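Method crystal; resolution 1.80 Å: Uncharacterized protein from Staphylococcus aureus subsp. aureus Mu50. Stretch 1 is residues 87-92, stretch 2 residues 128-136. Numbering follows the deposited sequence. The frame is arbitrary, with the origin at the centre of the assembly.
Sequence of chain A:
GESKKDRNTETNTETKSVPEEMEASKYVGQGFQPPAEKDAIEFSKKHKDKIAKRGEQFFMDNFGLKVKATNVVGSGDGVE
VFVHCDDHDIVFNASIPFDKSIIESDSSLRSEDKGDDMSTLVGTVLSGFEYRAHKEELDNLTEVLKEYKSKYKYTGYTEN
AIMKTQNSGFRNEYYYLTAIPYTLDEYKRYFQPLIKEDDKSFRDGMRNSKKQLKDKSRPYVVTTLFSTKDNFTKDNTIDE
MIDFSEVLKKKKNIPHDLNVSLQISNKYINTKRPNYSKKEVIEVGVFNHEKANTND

Stretch 1 (87-92) DHDIVF
Stretch 2 (128-136) GFEYRAHKE

How do the backbones lie? Asp 87 to Ile 90 form a type I' turn, with His 88 (phi/psi 55/41) and Asp 89 (63/13) left-handed, closed by Ile 90 N to Asp 87 O at 2.9 Å and Asp 87 N to Ile 90 O at 3.1 Å. Strand 90-92 then crosses helix 128-133 at 129° between N-to-C directions, with axes 6.0 Å apart at closest. The helix ends at Ala 133; His 134 (-130/32) leaves helical phi/psi and takes the N-cap position of the next helix, which begins at Lys 135.

Why can the chains come so close? Gly 128 sits against the strand, its CA 4.5 Å from Val 91 CA and 3.1 Å from Val 91 O, a CA-H...O contact to a buried carbonyl that has no hydrogen-bond partner in the model. A CB here would clash, lying 2.7 Å from Phe 92 CD2 and 3.0 Å from Ile 90 CG2. Phe 92 (p, chi2 82°) turns its ring edge to Gly 128, CD2 to CA 4.1 Å.

Which apolar side chains meet? Ile 90 (m, t) lays CD1 over a face of the Phe 129 ring, 4.0 Å from its centroid. Phe 129 (m, chi2 65°) starts away from the strand, yet its ring end returns, CD1 reaching Ile 90 CG2 at 3.8 Å. Val 91 (t) places CG2 3.6 Å from CE2 of Tyr 131 (t, chi2 71°).

What do the polar side chains do at the turn? Arg 132 is extended, all t through chi3, with chi4 -175°; this carries its guanidinium past Ile 90 and puts one face under His 88 O, 3.2 Å from NH1 but too poorly angled to hydrogen-bond. The His 88 side chain (m, chi2 76°) hydrogen-bonds within the turn, ND1 to Asp 87 OD1 at 2.7 Å. Lys 135 (t, t, t, m) passes Asp 89 (m), CE to OD1 3.6 Å, and its NZ gives a weak hydrogen bond to Tyr 131 OH at 3.3 Å.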

# COMPACT_ATOMS: atom_id res chain seq x y z
N ASP A 87 7.52 9.48 -7.12
CA ASP A 87 8.01 9.99 -8.39
C ASP A 87 6.91 10.77 -9.08
O ASP A 87 5.87 10.20 -9.40
CB ASP A 87 8.47 8.80 -9.25
CG ASP A 87 9.17 9.15 -10.54
OD1 ASP A 87 9.49 10.36 -10.74
OD2 ASP A 87 9.43 8.23 -11.36
N HIS A 88 7.12 12.09 -9.30
CA HIS A 88 6.13 13.00 -9.92
C HIS A 88 4.79 12.91 -9.13
O HIS A 88 3.71 12.84 -9.71
CB HIS A 88 5.94 12.68 -11.42
CG HIS A 88 7.12 13.02 -12.28
ND1 HIS A 88 8.26 12.23 -12.30
CD2 HIS A 88 7.28 14.03 -13.17
CE1 HIS A 88 9.08 12.79 -13.18
NE2 HIS A 88 8.53 13.88 -13.73
N ASP A 89 4.90 12.86 -7.78
CA ASP A 89 3.81 12.74 -6.79
C ASP A 89 3.03 11.42 -6.91
O ASP A 89 1.97 11.31 -6.29
CB ASP A 89 2.86 13.94 -6.82
CG ASP A 89 3.43 15.16 -6.12
OD1 ASP A 89 4.28 14.99 -5.22
OD2 ASP A 89 3.00 16.29 -6.46
N ILE A 90 3.55 10.43 -7.68
CA ILE A 90 2.96 9.08 -7.71
C ILE A 90 3.62 8.34 -6.54
O ILE A 90 4.84 8.12 -6.56
CB ILE A 90 3.14 8.38 -9.09
CG1 ILE A 90 2.35 9.17 -10.20
CG2 ILE A 90 2.73 6.88 -9.03
CD1 ILE A 90 2.85 8.96 -11.54
N VAL A 91 2.83 8.01 -5.51
CA VAL A 91 3.36 7.41 -4.28
C VAL A 91 2.71 6.06 -3.99
O VAL A 91 1.48 5.96 -3.89
CB VAL A 91 3.20 8.36 -3.06
CG1 VAL A 91 3.79 7.75 -1.78
CG2 VAL A 91 3.81 9.75 -3.35
N PHE A 92 3.54 5.01 -3.84
CA PHE A 92 3.05 3.67 -3.49
C PHE A 92 4.20 2.81 -3.00
O PHE A 92 5.37 3.16 -3.18
CB PHE A 92 2.36 2.96 -4.70
CG PHE A 92 3.26 2.69 -5.90
CD1 PHE A 92 4.08 1.57 -5.94
CD2 PHE A 92 3.32 3.59 -6.96
CE1 PHE A 92 4.95 1.34 -7.02
CE2 PHE A 92 4.14 3.34 -8.08
CZ PHE A 92 4.95 2.21 -8.10
N GLY A 128 -1.04 4.58 -6.62
CA GLY A 128 -0.14 5.73 -6.54
C GLY A 128 -0.62 6.87 -7.43
O GLY A 128 -0.46 8.05 -7.09
N PHE A 129 -1.24 6.53 -8.57
CA PHE A 129 -1.82 7.52 -9.50
C PHE A 129 -3.08 8.13 -8.88
O PHE A 129 -3.30 9.33 -8.98
CB PHE A 129 -2.15 6.86 -10.85
CG PHE A 129 -1.00 6.62 -11.79
CD1 PHE A 129 0.03 5.73 -11.47
CD2 PHE A 129 -0.97 7.24 -13.04
CE1 PHE A 129 1.08 5.49 -12.37
CE2 PHE A 129 0.09 7.00 -13.94
CZ PHE A 129 1.09 6.12 -13.60
N GLU A 130 -3.87 7.28 -8.18
CA GLU A 130 -5.07 7.70 -7.48
C GLU A 130 -4.70 8.63 -6.34
O GLU A 130 -5.39 9.63 -6.13
CB GLU A 130 -5.89 6.50 -6.96
CG GLU A 130 -6.60 5.71 -8.06
CD GLU A 130 -7.66 6.41 -8.90
OE1 GLU A 130 -7.99 7.59 -8.64
OE2 GLU A 130 -8.20 5.74 -9.82
N TYR A 131 -3.57 8.35 -5.65
CA TYR A 131 -3.08 9.23 -4.60
C TYR A 131 -2.79 10.61 -5.18
O TYR A 131 -3.30 11.60 -4.65
CB TYR A 131 -1.82 8.67 -3.93
CG TYR A 131 -1.17 9.69 -3.01
CD1 TYR A 131 -1.77 10.07 -1.81
CD2 TYR A 131 0.00 10.34 -3.39
CE1 TYR A 131 -1.19 11.03 -0.98
CE2 TYR A 131 0.60 11.30 -2.57
CZ TYR A 131 0.00 11.63 -1.36
OH TYR A 131 0.60 12.56 -0.55
N ARG A 132 -1.99 10.68 -6.25
CA ARG A 132 -1.68 11.96 -6.89
C ARG A 132 -2.95 12.71 -7.32
O ARG A 132 -3.07 13.90 -7.02
CB ARG A 132 -0.75 11.75 -8.09
CG ARG A 132 -0.40 13.07 -8.77
CD ARG A 132 0.51 12.85 -9.95
NE ARG A 132 0.78 14.12 -10.61
CZ ARG A 132 1.47 14.25 -11.74
NH1 ARG A 132 1.99 13.18 -12.34
NH2 ARG A 132 1.64 15.45 -12.28
N ALA A 133 -3.91 12.00 -7.95
CA ALA A 133 -5.16 12.63 -8.43
C ALA A 133 -6.01 13.24 -7.28
O ALA A 133 -6.81 14.13 -7.54
CB ALA A 133 -5.99 11.63 -9.21
N HIS A 134 -5.83 12.76 -6.04
CA HIS A 134 -6.57 13.23 -4.85
C HIS A 134 -5.62 13.58 -3.70
O HIS A 134 -6.00 13.45 -2.54
CB HIS A 134 -7.55 12.14 -4.37
CG HIS A 134 -8.53 11.72 -5.41
ND1 HIS A 134 -9.73 12.38 -5.59
CD2 HIS A 134 -8.45 10.71 -6.32
CE1 HIS A 134 -10.33 11.78 -6.59
NE2 HIS A 134 -9.60 10.76 -7.07
N LYS A 135 -4.39 14.05 -4.03
CA LYS A 135 -3.31 14.30 -3.07
C LYS A 135 -3.72 15.23 -1.91
O LYS A 135 -3.56 14.84 -0.76
CB LYS A 135 -2.06 14.86 -3.77
CG LYS A 135 -0.84 14.93 -2.86
CD LYS A 135 0.40 15.49 -3.56
CE LYS A 135 1.66 15.15 -2.81
NZ LYS A 135 1.63 15.59 -1.40
N GLU A 136 -4.17 16.45 -2.21
CA GLU A 136 -4.52 17.41 -1.16
C GLU A 136 -5.54 16.84 -0.17
O GLU A 136 -5.32 16.97 1.04
CB GLU A 136 -5.06 18.72 -1.78
CG GLU A 136 -5.34 19.81 -0.75
CD GLU A 136 -5.59 21.20 -1.30
OE1 GLU A 136 -5.62 21.36 -2.54
OE2 GLU A 136 -5.74 22.14 -0.48